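Local coordinates for thermosome subunit (Methanococcoides burtonii, PDB 3AQ1), which probably binds and hydrolyses ATP to help unfolded proteins fold, as a group II chaperonin of the TCP-1 family, at residues Ala82-Glu87 against Leu371-Tyr376. Residues are numbered along the deposited sequence; the frame is centred on the assembly and turned at random.
Sequences AEKCRE and LRLSEY
Lys84 lays its aliphatic chain over one face of the Tyr376 ring, and this pairing carries much of the contact between helices 71-92 and 364-378. CE of Lys84 stands 3.8 Å from the Tyr376 ring centroid, displaced toward the rim on the CD1-CE1 side, a CH-pi contact over the face. Nearer its root the same chain serves a second partner: CG of Lys84 meets CD1 of Leu373 at 3.8 Å. The bend at chi2 (56°) turns the Lys84 chain across the ring, from its CD2-CE2 edge to its CD1-CE1 edge, and NZ passes beyond it to Glu87 on its own helix. There NZ of Lys84 forms a salt bridge of 3.1 Å with OE1 of Glu87, reached from above the carboxylate plane, which probably limits the swing of the ammonium end. With an alanine in place of Tyr376, the methylenes of Lys84 would probably lose the surface they lie on, leaving the chain freer to turn. The buried side lies deeper, where the other Leu373 branch, CD2, packs 3.9 Å from SG of Cys85 and Phe391 of helix 383-394 touches both residues. Lys84 and Tyr376, though closely packed, are partly exposed, with solvent beyond them at the salt bridge. The local axes come no closer than 10.5 Å, and their N-to-C directions make an angle of 122°; the contacts between these two segments are all made by side chains. Two helices distant in sequence thus pack through largely apolar side-chain surface, as in the mostly helical equatorial domain of group II chaperonins.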
ATOM      1  N   ALA A  82      10.475 -24.577   2.833  1.00 51.52           N
ATOM      2  CA  ALA A  82      10.008 -23.195   2.769  1.00 54.34           C
ATOM      3  C   ALA A  82      11.163 -22.211   2.739  1.00 63.33           C
ATOM      4  O   ALA A  82      11.129 -21.218   2.020  1.00 67.69           O
ATOM      5  CB  ALA A  82       9.106 -22.884   3.933  1.00 52.02           C
ATOM      6  N   GLU A  83      12.185 -22.489   3.533  1.00 70.53           N
ATOM      7  CA  GLU A  83      13.336 -21.604   3.611  1.00 78.41           C
ATOM      8  C   GLU A  83      14.163 -21.666   2.324  1.00 74.77           C
ATOM      9  O   GLU A  83      14.686 -20.650   1.850  1.00 70.50           O
ATOM     10  CB  GLU A  83      14.169 -21.928   4.856  1.00 83.89           C
ATOM     11  CG  GLU A  83      13.445 -21.571   6.159  1.00 86.96           C
ATOM     12  CD  GLU A  83      14.005 -22.274   7.386  1.00 87.99           C
ATOM     13  OE1 GLU A  83      14.845 -23.190   7.225  1.00 87.94           O
ATOM     14  OE2 GLU A  83      13.589 -21.912   8.513  1.00 83.72           O
ATOM     15  N   LYS A  84      14.255 -22.861   1.749  1.00 68.76           N
ATOM     16  CA  LYS A  84      14.921 -23.032   0.464  1.00 66.47           C
ATOM     17  C   LYS A  84      14.159 -22.363  -0.690  1.00 70.55           C
ATOM     18  O   LYS A  84      14.747 -22.043  -1.712  1.00 81.12           O
ATOM     19  CB  LYS A  84      15.126 -24.513   0.170  1.00 70.40           C
ATOM     20  CG  LYS A  84      16.074 -24.774  -0.976  1.00 82.58           C
ATOM     21  CD  LYS A  84      17.434 -24.114  -0.743  1.00 91.09           C
ATOM     22  CE  LYS A  84      18.381 -24.359  -1.922  1.00 94.22           C
ATOM     23  NZ  LYS A  84      19.463 -23.338  -2.016  1.00 96.22           N
ATOM     24  N   CYS A  85      12.851 -22.161  -0.535  1.00 66.36           N
ATOM     25  CA  CYS A  85      12.070 -21.461  -1.556  1.00 61.98           C
ATOM     26  C   CYS A  85      12.392 -19.976  -1.528  1.00 67.26           C
ATOM     27  O   CYS A  85      12.412 -19.319  -2.565  1.00 68.46           O
ATOM     28  CB  CYS A  85      10.560 -21.673  -1.367  1.00 52.02           C
ATOM     29  SG  CYS A  85       9.931 -23.284  -1.939  1.00 65.17           S
ATOM     30  N   ARG A  86      12.641 -19.455  -0.329  1.00 69.76           N
ATOM     31  CA  ARG A  86      12.960 -18.045  -0.149  1.00 75.42           C
ATOM     32  C   ARG A  86      14.243 -17.712  -0.895  1.00 81.75           C
ATOM     33  O   ARG A  86      14.328 -16.680  -1.558  1.00 85.36           O
ATOM     34  CB  ARG A  86      13.097 -17.727   1.338  1.00 89.18           C
ATOM     35  CG  ARG A  86      13.359 -16.269   1.691  1.00104.59           C
ATOM     36  CD  ARG A  86      13.539 -16.161   3.205  1.00122.48           C
ATOM     37  NE  ARG A  86      13.771 -14.801   3.686  1.00134.00           N
ATOM     38  CZ  ARG A  86      13.978 -14.489   4.965  1.00139.20           C
ATOM     39  NH1 ARG A  86      13.983 -15.444   5.886  1.00140.43           N
ATOM     40  NH2 ARG A  86      14.184 -13.227   5.326  1.00138.18           N
ATOM     41  N   GLU A  87      15.233 -18.602  -0.797  1.00 83.81           N
ATOM     42  CA  GLU A  87      16.502 -18.438  -1.507  1.00 78.84           C
ATOM     43  C   GLU A  87      16.302 -18.510  -3.008  1.00 68.60           C
ATOM     44  O   GLU A  87      16.813 -17.682  -3.755  1.00 74.31           O
ATOM     45  CB  GLU A  87      17.498 -19.524  -1.116  1.00 84.76           C
ATOM     46  CG  GLU A  87      17.950 -19.524   0.326  1.00 92.53           C
ATOM     47  CD  GLU A  87      18.950 -20.633   0.576  1.00 99.85           C
ATOM     48  OE1 GLU A  87      19.847 -20.808  -0.285  1.00103.36           O
ATOM     49  OE2 GLU A  87      18.831 -21.335   1.609  1.00 93.85           O
ATOM     50  N   LEU A 371      10.467 -27.059  -9.772  1.00 45.64           N
ATOM     51  CA  LEU A 371      11.556 -27.640 -10.539  1.00 52.22           C
ATOM     52  C   LEU A 371      12.882 -27.565  -9.777  1.00 64.62           C
ATOM     53  O   LEU A 371      13.553 -28.573  -9.580  1.00 72.03           O
ATOM     54  CB  LEU A 371      11.681 -26.948 -11.890  1.00 58.25           C
ATOM     55  CG  LEU A 371      12.926 -27.323 -12.688  1.00 72.63           C
ATOM     56  CD1 LEU A 371      12.763 -28.719 -13.276  1.00 84.93           C
ATOM     57  CD2 LEU A 371      13.203 -26.304 -13.776  1.00 69.44           C
ATOM     58  N   ARG A 372      13.258 -26.370  -9.342  1.00 70.48           N
ATOM     59  CA  ARG A 372      14.537 -26.180  -8.676  1.00 62.25           C
ATOM     60  C   ARG A 372      14.569 -26.807  -7.303  1.00 63.03           C
ATOM     61  O   ARG A 372      15.635 -27.022  -6.740  1.00 68.78           O
ATOM     62  CB  ARG A 372      14.857 -24.702  -8.549  1.00 61.06           C
ATOM     63  CG  ARG A 372      15.103 -24.025  -9.862  1.00 73.23           C
ATOM     64  CD  ARG A 372      15.030 -22.526  -9.668  1.00 82.91           C
ATOM     65  NE  ARG A 372      15.307 -21.805 -10.902  1.00 85.57           N
ATOM     66  CZ  ARG A 372      16.440 -21.162 -11.141  1.00 88.28           C
ATOM     67  NH1 ARG A 372      17.396 -21.143 -10.221  1.00 90.01           N
ATOM     68  NH2 ARG A 372      16.609 -20.531 -12.293  1.00 95.03           N
ATOM     69  N   LEU A 373      13.403 -27.094  -6.747  1.00 63.20           N
ATOM     70  CA  LEU A 373      13.377 -27.653  -5.408  1.00 70.83           C
ATOM     71  C   LEU A 373      13.395 -29.171  -5.498  1.00 76.53           C
ATOM     72  O   LEU A 373      13.724 -29.854  -4.533  1.00 82.34           O
ATOM     73  CB  LEU A 373      12.158 -27.154  -4.630  1.00 69.47           C
ATOM     74  CG  LEU A 373      12.133 -27.488  -3.141  1.00 63.42           C
ATOM     75  CD1 LEU A 373      13.329 -26.861  -2.450  1.00 57.54           C
ATOM     76  CD2 LEU A 373      10.821 -27.026  -2.515  1.00 60.73           C
ATOM     77  N   SER A 374      13.036 -29.691  -6.669  1.00 77.14           N
ATOM     78  CA  SER A 374      13.133 -31.122  -6.935  1.00 71.91           C
ATOM     79  C   SER A 374      14.570 -31.466  -7.278  1.00 67.25           C
ATOM     80  O   SER A 374      15.008 -32.599  -7.092  1.00 70.02           O
ATOM     81  CB  SER A 374      12.199 -31.548  -8.071  1.00 69.03           C
ATOM     82  OG  SER A 374      10.907 -31.858  -7.579  1.00 73.79           O
ATOM     83  N   GLU A 375      15.297 -30.478  -7.788  1.00 69.32           N
ATOM     84  CA  GLU A 375      16.724 -30.629  -8.015  1.00 86.57           C
ATOM     85  C   GLU A 375      17.431 -30.667  -6.663  1.00 98.43           C
ATOM     86  O   GLU A 375      18.295 -31.517  -6.424  1.00104.90           O
ATOM     87  CB  GLU A 375      17.262 -29.492  -8.890  1.00 90.54           C
ATOM     88  CG  GLU A 375      17.507 -29.892 -10.341  1.00 98.52           C
ATOM     89  CD  GLU A 375      17.181 -28.780 -11.333  1.00107.23           C
ATOM     90  OE1 GLU A 375      16.678 -27.719 -10.908  1.00109.01           O
ATOM     91  OE2 GLU A 375      17.420 -28.968 -12.544  1.00111.05           O
ATOM     92  N   TYR A 376      17.044 -29.754  -5.777  1.00 97.02           N
ATOM     93  CA  TYR A 376      17.576 -29.721  -4.419  1.00 93.16           C
ATOM     94  C   TYR A 376      17.304 -31.050  -3.719  1.00 94.92           C
ATOM     95  O   TYR A 376      18.204 -31.640  -3.122  1.00 93.27           O
ATOM     96  CB  TYR A 376      16.948 -28.566  -3.633  1.00 85.91           C
ATOM     97  CG  TYR A 376      17.594 -28.281  -2.295  1.00 85.86           C
ATOM     98  CD1 TYR A 376      18.871 -27.741  -2.221  1.00 94.37           C
ATOM     99  CD2 TYR A 376      16.921 -28.533  -1.105  1.00 85.46           C
ATOM    100  CE1 TYR A 376      19.470 -27.470  -0.993  1.00 97.36           C
ATOM    101  CE2 TYR A 376      17.511 -28.265   0.131  1.00 90.86           C
ATOM    102  CZ  TYR A 376      18.789 -27.733   0.178  1.00 96.68           C
ATOM    103  OH  TYR A 376      19.388 -27.459   1.390  1.00 92.27           O
TER